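Putative hydrolase YdeN (Bacillus subtilis, PDB 1UXO) probably acts as a serine hydrolase of the alpha/beta-hydrolase fold and belongs to the RBBP9 family. Local coordinates at residues A[130-135]-A[155-160]; A[17-22]-A[167-172]; A[39-44]-A[54-59]. The protein carries 2 engineered substitutions. All coordinates share one frame; numbering follows the deposited sequence. Where two conformers were deposited one is given.

Contact 1: residues A[130-135]-A[155-160]; sequences HRAVIA and DAALYE
Val133 and Tyr159 sit in the straightest part of this strand pairing. Tyr159 N donates to Val133 O at 2.8 Å with 172° at the hydrogen, Val133 N reaches Ala157 O over 2.8 Å, and Ala135 N continues the pattern to Tyr159 O. Alongside these bonds, CA-H...O contacts run from Ala132, Ile134, Leu158 and Glu160 to carbonyl oxygens of the partner strand. On the face carrying Val133 and Ala135 the branches are close-set. Leu158 has CG anti to the backbone N (chi1 177°), and its CD1 lies 3.8 Å from Val133 CG1, the two side chains crossing obliquely. Val133 CG2 turns the other way, to Ala156 CB. Ser147 of helix 144-153 touches both Val133 and Ala135 on this face.

That helix connects the two strands, which makes the contact the pairing of a parallel beta-alpha-beta unit, with 157-161 the outermost strand of the sheet. On the reverse face the edge of the Tyr159 ring meets the methyl of Ala132, CE2 to CB 4.0 Å, while Ile178 and Val182 of helix 177-188 touch the same tyrosine. Tyr186 of that helix packs on Ala132.

The outer edge and the start of strand 157-161 are the solvent side: Asp155, Ala157 and Glu160 are exposed, and at the start polar bonds replace the packed branches. Ala157 N to Arg131 O is 3.1 Å. Arg131 NH2 binds Asp155 O at 2.9 Å, helped by a weak bond from NE, and makes a salt bridge of 3.4 Å to Asp155 OD2 with the two charged planes 44° apart. Its NE also bonds Ile154 O, and NH1 goes to Ala128 O. The positive phi of Asp155 closes helix 144-153 in a Schellman motif.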
# COMPACT_ATOMS: atom_id res chain seq x y z
N HIS A 130 -8.21 -3.00 9.90
CA HIS A 130 -7.50 -1.79 10.24
C HIS A 130 -7.01 -1.12 8.97
O HIS A 130 -6.46 -1.78 8.11
CB HIS A 130 -6.31 -2.15 11.13
CG HIS A 130 -6.71 -2.79 12.44
ND1 HIS A 130 -7.26 -2.08 13.47
CD2 HIS A 130 -6.62 -4.07 12.86
CE1 HIS A 130 -7.53 -2.91 14.48
NE2 HIS A 130 -7.13 -4.13 14.14
N ARG A 131 -7.25 0.17 8.83
CA ARG A 131 -6.87 0.90 7.59
C ARG A 131 -6.20 2.24 7.90
O ARG A 131 -6.71 2.99 8.73
CB ARG A 131 -8.09 1.11 6.71
CG ARG A 131 -8.97 -0.12 6.47
CD ARG A 131 -10.34 0.16 5.77
NE ARG A 131 -11.16 1.01 6.64
CZ ARG A 131 -11.84 0.59 7.71
NH1 ARG A 131 -11.82 -0.70 8.08
NH2 ARG A 131 -12.53 1.48 8.43
N ALA A 132 -5.11 2.52 7.20
CA ALA A 132 -4.38 3.77 7.34
C ALA A 132 -3.77 4.19 6.03
O ALA A 132 -3.45 3.33 5.16
CB ALA A 132 -3.28 3.65 8.40
N VAL A 133 -3.69 5.50 5.88
CA VAL A 133 -2.97 6.19 4.79
C VAL A 133 -1.88 7.09 5.41
O VAL A 133 -2.11 7.87 6.36
CB VAL A 133 -3.91 7.05 3.98
CG1 VAL A 133 -3.15 7.84 2.91
CG2 VAL A 133 -4.99 6.20 3.36
N ILE A 134 -0.65 6.94 4.92
CA ILE A 134 0.47 7.78 5.37
C ILE A 134 0.87 8.61 4.18
O ILE A 134 1.11 8.06 3.09
CB ILE A 134 1.63 6.89 5.79
CG1 ILE A 134 1.15 5.96 6.92
CG2 ILE A 134 2.83 7.75 6.14
CD1 ILE A 134 2.16 5.00 7.47
N ALA A 135 0.93 9.91 4.35
CA ALA A 135 1.14 10.79 3.20
C ALA A 135 1.95 11.98 3.55
O ALA A 135 1.86 12.51 4.67
CB ALA A 135 -0.22 11.25 2.61
N ASP A 155 -12.52 5.45 5.05
CA ASP A 155 -12.51 5.53 6.50
C ASP A 155 -11.22 4.97 7.10
O ASP A 155 -11.22 4.08 7.97
CB ASP A 155 -13.74 4.87 7.13
CG ASP A 155 -13.80 5.10 8.62
OD1 ASP A 155 -13.35 6.22 9.08
OD2 ASP A 155 -14.26 4.23 9.45
N ALA A 156 -10.11 5.52 6.62
CA ALA A 156 -8.77 5.19 7.09
C ALA A 156 -8.18 6.32 7.93
O ALA A 156 -8.39 7.47 7.64
CB ALA A 156 -7.87 4.92 5.92
N ALA A 157 -7.40 5.98 8.95
CA ALA A 157 -6.60 6.92 9.73
C ALA A 157 -5.55 7.52 8.82
O ALA A 157 -4.85 6.78 8.11
CB ALA A 157 -5.90 6.20 10.86
N LEU A 158 -5.46 8.84 8.81
CA LEU A 158 -4.47 9.55 7.96
C LEU A 158 -3.35 10.05 8.85
O LEU A 158 -3.59 10.73 9.87
CB LEU A 158 -5.12 10.71 7.27
CG LEU A 158 -4.20 11.59 6.40
CD1 LEU A 158 -3.80 10.86 5.13
CD2 LEU A 158 -4.89 12.86 6.05
N TYR A 159 -2.14 9.73 8.47
CA TYR A 159 -0.91 10.25 9.09
C TYR A 159 -0.12 11.10 8.10
O TYR A 159 0.33 10.62 7.06
CB TYR A 159 -0.08 9.05 9.53
CG TYR A 159 -0.73 8.21 10.57
CD1 TYR A 159 -0.61 8.52 11.92
CD2 TYR A 159 -1.49 7.13 10.22
CE1 TYR A 159 -1.23 7.75 12.89
CE2 TYR A 159 -2.13 6.33 11.20
CZ TYR A 159 -1.99 6.67 12.53
OH TYR A 159 -2.58 5.89 13.48
N GLU A 160 -0.06 12.40 8.39
CA GLU A 160 0.59 13.39 7.58
C GLU A 160 2.03 13.50 8.04
O GLU A 160 2.30 13.59 9.25
CB GLU A 160 -0.08 14.74 7.76
CG GLU A 160 0.62 15.88 7.03
CD GLU A 160 -0.09 17.21 7.19
OE1 GLU A 160 -1.26 17.23 7.58
OE2 GLU A 160 0.56 18.24 6.88

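Contact 2: residues A[17-22]-A[167-172]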
# COMPACT_ATOMS: atom_id res chain seq x y z
N SER A 17 11.69 -4.66 -5.07
CA SER A 17 11.76 -5.03 -3.67
C SER A 17 13.02 -4.53 -2.99
O SER A 17 13.08 -4.51 -1.76
CB SER A 17 11.68 -6.56 -3.56
OG SER A 17 12.81 -7.14 -4.19
N THR A 18 14.02 -4.07 -3.75
CA THR A 18 15.25 -3.64 -3.14
C THR A 18 15.29 -2.14 -2.85
O THR A 18 16.25 -1.67 -2.22
CB THR A 18 16.50 -3.98 -4.01
OG1 THR A 18 16.38 -3.34 -5.30
CG2 THR A 18 16.67 -5.47 -4.21
N ASN A 19 14.30 -1.41 -3.34
CA ASN A 19 14.28 0.06 -3.28
C ASN A 19 13.65 0.60 -1.98
O ASN A 19 12.92 -0.10 -1.24
CB ASN A 19 13.49 0.65 -4.45
CG ASN A 19 14.23 0.48 -5.82
OD1 ASN A 19 13.69 -0.11 -6.79
ND2 ASN A 19 15.45 1.02 -5.91
N HIS A 20 13.94 1.87 -1.72
CA HIS A 20 13.25 2.66 -0.70
C HIS A 20 13.39 2.02 0.69
O HIS A 20 14.49 1.53 1.05
CB HIS A 20 11.79 2.98 -1.18
CG HIS A 20 11.75 3.46 -2.60
ND1 HIS A 20 12.71 4.29 -3.11
CD2 HIS A 20 10.90 3.21 -3.62
CE1 HIS A 20 12.48 4.51 -4.39
NE2 HIS A 20 11.37 3.87 -4.72
N TRP A 21 12.29 1.95 1.41
CA TRP A 21 12.24 1.52 2.81
C TRP A 21 11.79 0.05 2.99
O TRP A 21 11.60 -0.41 4.12
CB TRP A 21 11.37 2.48 3.63
CG TRP A 21 10.18 2.96 2.92
CD1 TRP A 21 10.11 4.07 2.11
CD2 TRP A 21 8.89 2.35 2.87
NE1 TRP A 21 8.87 4.17 1.56
CE2 TRP A 21 8.10 3.13 2.01
CE3 TRP A 21 8.32 1.20 3.45
CZ2 TRP A 21 6.77 2.82 1.71
CZ3 TRP A 21 6.98 0.90 3.16
CH2 TRP A 21 6.23 1.72 2.29
N PHE A 22 11.61 -0.69 1.89
CA PHE A 22 11.02 -2.03 1.97
C PHE A 22 11.96 -3.03 2.69
O PHE A 22 11.52 -3.77 3.56
CB PHE A 22 10.50 -2.59 0.57
CG PHE A 22 9.85 -1.54 -0.32
CD1 PHE A 22 8.84 -0.68 0.19
CD2 PHE A 22 10.23 -1.36 -1.66
CE1 PHE A 22 8.25 0.29 -0.63
CE2 PHE A 22 9.62 -0.41 -2.45
CZ PHE A 22 8.65 0.43 -1.93
N PHE A 167 8.57 9.66 -0.05
CA PHE A 167 9.13 8.54 0.71
C PHE A 167 10.05 7.62 -0.14
O PHE A 167 9.96 6.38 -0.10
CB PHE A 167 8.03 7.74 1.41
CG PHE A 167 7.11 8.57 2.30
CD1 PHE A 167 7.55 9.05 3.52
CD2 PHE A 167 5.81 8.83 1.92
CE1 PHE A 167 6.67 9.80 4.35
CE2 PHE A 167 4.95 9.58 2.72
CZ PHE A 167 5.37 10.06 3.92
N LEU A 168 10.94 8.26 -0.89
CA LEU A 168 11.90 7.58 -1.76
C LEU A 168 13.32 7.54 -1.20
O LEU A 168 13.74 8.45 -0.44
CB LEU A 168 11.91 8.35 -3.10
CG LEU A 168 10.59 8.53 -3.81
CD1 LEU A 168 10.71 9.47 -5.08
CD2 LEU A 168 10.15 7.14 -4.26
N GLU A 169 14.10 6.53 -1.62
CA GLU A 169 15.46 6.35 -1.19
C GLU A 169 16.34 7.57 -1.51
O GLU A 169 17.18 7.91 -0.69
CB GLU A 169 16.10 5.09 -1.82
CG GLU A 169 16.28 5.18 -3.32
CD GLU A 169 16.54 3.82 -3.96
OE1 GLU A 169 16.16 2.76 -3.44
OE2 GLU A 169 17.13 3.80 -5.03
N ASP A 170 16.10 8.25 -2.63
CA ASP A 170 16.91 9.42 -2.97
C ASP A 170 16.55 10.67 -2.18
O ASP A 170 17.26 11.66 -2.29
CB ASP A 170 16.78 9.73 -4.46
CG ASP A 170 17.64 8.83 -5.31
OD1 ASP A 170 18.43 8.02 -4.77
OD2 ASP A 170 17.59 8.88 -6.57
N GLU A 171 15.48 10.59 -1.37
CA GLU A 171 15.12 11.62 -0.40
C GLU A 171 15.52 11.25 1.03
O GLU A 171 15.22 11.97 1.99
CB GLU A 171 13.59 11.88 -0.46
CG GLU A 171 13.16 12.46 -1.80
CD GLU A 171 11.70 12.23 -2.18
OE1 GLU A 171 11.02 11.36 -1.62
OE2 GLU A 171 11.23 12.94 -3.10
N GLY A 172 16.20 10.11 1.16
CA GLY A 172 16.69 9.62 2.43
C GLY A 172 15.83 8.52 3.03
O GLY A 172 16.20 7.98 4.07
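Glu169 OE1 takes two hydrogen bonds from the loop opposite, 2.9 Å from His20 N and 3.1 Å from Asn19 ND2. The backbone donor comes to its anti side and the amide to its syn side, both from the same face of the carboxylate. Glu169 CG stands between its own backbone N and carbonyl carbon (chi1 66°); the chain runs extended beyond CG, and OE1 ends within reach of both donors. Asn19 OD1 accepts from Ser16 N.

The exchange is mutual: Glu169 N donates to His20 ND1 at 3.0 Å, the donor lying 28° out of the ring plane, so a neutral His20 would carry its proton on NE2. Leu168 CD2 packs over one face of this imidazole, 3.7 Å from its centroid in a CH-pi contact, and Asn19 CB covers the opposite face. At the next residue, Trp21 NE1 makes a weak 3.0 Å bond to Phe167 O at the edge of the indole. Leu168 N is satisfied by Glu171 OE1, which also accepts from the backbone N of His166, the predicted histidine of the charge relay.

Asn19 to Phe22 form a type II' beta turn that presents His20 and Trp21 to the loop holding His166. Trp21 occupies the N-cap position, right before helix 22-31, and with Phe167 packs on Val98 of strand 92-98 and His72 of strand 67-72.

Contact 3: residues A[39-44]-A[54-59]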
# COMPACT_ATOMS: atom_id res chain seq x y z
N LEU A 39 6.84 -8.05 -2.27
CA LEU A 39 6.39 -8.62 -3.53
C LEU A 39 6.84 -7.74 -4.68
O LEU A 39 6.50 -6.53 -4.70
CB LEU A 39 4.87 -8.69 -3.56
CG LEU A 39 4.26 -9.57 -2.51
CD1 LEU A 39 2.76 -9.70 -2.76
CD2 LEU A 39 4.90 -10.93 -2.47
N ASN A 40 7.40 -8.34 -5.70
CA ASN A 40 7.71 -7.62 -6.91
C ASN A 40 6.56 -7.73 -7.89
O ASN A 40 5.95 -8.80 -8.03
CB ASN A 40 8.97 -8.16 -7.55
CG ASN A 40 10.20 -7.78 -6.78
OD1 ASN A 40 10.51 -6.59 -6.69
ND2 ASN A 40 10.91 -8.78 -6.22
N MSE A 41 6.29 -6.62 -8.58
CA MSE A 41 5.29 -6.60 -9.64
C MSE A 41 5.95 -6.67 -11.03
O MSE A 41 7.08 -6.21 -11.20
CB MSE A 41 4.44 -5.34 -9.52
CG MSE A 41 3.70 -5.24 -8.21
SE MSE A 41 2.16 -6.48 -8.05
CE MSE A 41 2.91 -7.72 -6.62
N PRO A 42 5.25 -7.21 -12.02
CA PRO A 42 5.82 -7.27 -13.38
C PRO A 42 5.94 -5.91 -14.06
O PRO A 42 5.11 -5.06 -13.92
CB PRO A 42 4.88 -8.20 -14.13
CG PRO A 42 3.66 -8.25 -13.36
CD PRO A 42 3.93 -7.83 -11.94
N ASN A 43 7.00 -5.79 -14.84
CA ASN A 43 7.23 -4.66 -15.71
C ASN A 43 7.05 -3.33 -14.99
O ASN A 43 6.20 -2.56 -15.35
CB ASN A 43 6.29 -4.80 -16.88
CG ASN A 43 6.76 -5.89 -17.89
OD1 ASN A 43 7.96 -6.07 -18.11
ND2 ASN A 43 5.82 -6.72 -18.36
N PRO A 44 7.84 -3.06 -13.94
CA PRO A 44 7.65 -1.85 -13.14
C PRO A 44 7.89 -0.55 -13.95
O PRO A 44 7.38 0.50 -13.57
CB PRO A 44 8.65 -2.04 -11.98
CG PRO A 44 9.70 -2.92 -12.55
CD PRO A 44 8.94 -3.89 -13.43
N ASP A 54 -2.94 -10.06 -11.51
CA ASP A 54 -2.59 -11.49 -11.71
C ASP A 54 -1.44 -11.92 -10.79
O ASP A 54 -1.50 -12.97 -10.20
CB ASP A 54 -2.20 -11.80 -13.16
CG ASP A 54 -3.37 -11.79 -14.11
OD1 ASP A 54 -4.53 -11.89 -13.68
OD2 ASP A 54 -3.21 -11.65 -15.33
N THR A 55 -0.42 -11.06 -10.61
CA THR A 55 0.64 -11.37 -9.66
C THR A 55 0.13 -11.44 -8.23
O THR A 55 0.44 -12.38 -7.48
CB THR A 55 1.79 -10.37 -9.82
OG1 THR A 55 2.31 -10.44 -11.13
CG2 THR A 55 2.96 -10.70 -8.98
N LEU A 56 -0.68 -10.45 -7.81
CA LEU A 56 -1.21 -10.54 -6.48
C LEU A 56 -2.01 -11.85 -6.25
O LEU A 56 -2.00 -12.43 -5.16
CB LEU A 56 -2.09 -9.31 -6.17
CG LEU A 56 -1.31 -7.98 -6.10
CD1 LEU A 56 -2.22 -6.75 -6.31
CD2 LEU A 56 -0.48 -7.88 -4.79
N SER A 57 -2.72 -12.29 -7.28
CA SER A 57 -3.58 -13.45 -7.18
C SER A 57 -2.76 -14.74 -6.92
O SER A 57 -3.31 -15.69 -6.37
CB SER A 57 -4.51 -13.54 -8.40
OG SER A 57 -3.84 -14.33 -9.36
N LEU A 58 -1.46 -14.71 -7.19
CA LEU A 58 -0.58 -15.87 -6.90
C LEU A 58 -0.50 -16.16 -5.41
O LEU A 58 -0.16 -17.29 -5.04
CB LEU A 58 0.85 -15.61 -7.38
CG LEU A 58 1.02 -15.46 -8.88
CD1 LEU A 58 2.39 -14.98 -9.21
CD2 LEU A 58 0.69 -16.71 -9.67
N TYR A 59 -0.83 -15.14 -4.58
CA TYR A 59 -0.74 -15.18 -3.12
C TYR A 59 -2.11 -15.26 -2.42
O TYR A 59 -2.20 -15.30 -1.21
CB TYR A 59 0.01 -13.92 -2.67
CG TYR A 59 1.41 -13.94 -3.15
CD1 TYR A 59 2.38 -14.59 -2.44
CD2 TYR A 59 1.77 -13.36 -4.37
CE1 TYR A 59 3.70 -14.64 -2.89
CE2 TYR A 59 3.11 -13.40 -4.85
CZ TYR A 59 4.05 -14.04 -4.08
OH TYR A 59 5.38 -14.13 -4.49
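Thr55 OG1 is hydrogen-bonded to Asp51 O one turn back in its own helix, and the ring of Pro42 comes up against the same oxygen, tip to tip, with CD at 3.2 Å. No hydrogen bond crosses between the two segments, so the rest of the contact is apolar packing. The other branch of Thr55, CG2, meets Met41, a selenomethionine whose chain bends at chi2 (-74°) and again beyond it. Its CE ends 3.8 Å from Thr55 CG2 and 3.9 Å from Leu56 CD2, the Met41 and Leu56 side chains crossing at about a right angle. Leu39 lays CD2 over one face of the Tyr59 ring, 3.9 Å from the centroid and displaced toward the hydroxyl end, where CZ is 3.6 Å away. An alanine in place of Tyr59 would probably leave Leu39 CD2 without its aromatic cover and open a gap beside Tyr8, whose ring also meets this one. Strand 35-39, this loop and helix 49-57 form the first part of a beta-alpha-beta crossover that passes strand 6-10 to reach strand 67-72, as the strand order of the alpha/beta-hydrolase fold requires.

Contacts 1 and 3 lie on opposite sides of the chain's centre, about 24 Å apart between centres, at the two outer edges of one six-stranded parallel sheet: strand 35-39 leads into contact 3, and strand 157-161 belongs to contact 1. The centre of contact 2 lies about 20 Å from that of contact 1 and 19 Å from that of contact 3. It touches both: Phe167 packs on Ile134 and Ala135, and Ser17 N probably bonds Asn40 OD1. Along the chain contact 3 closes before contact 1 opens, both nested within contact 2, which probably helps bring the loops before helix 22-31 and after strand 157-161 together beside the predicted charge relay.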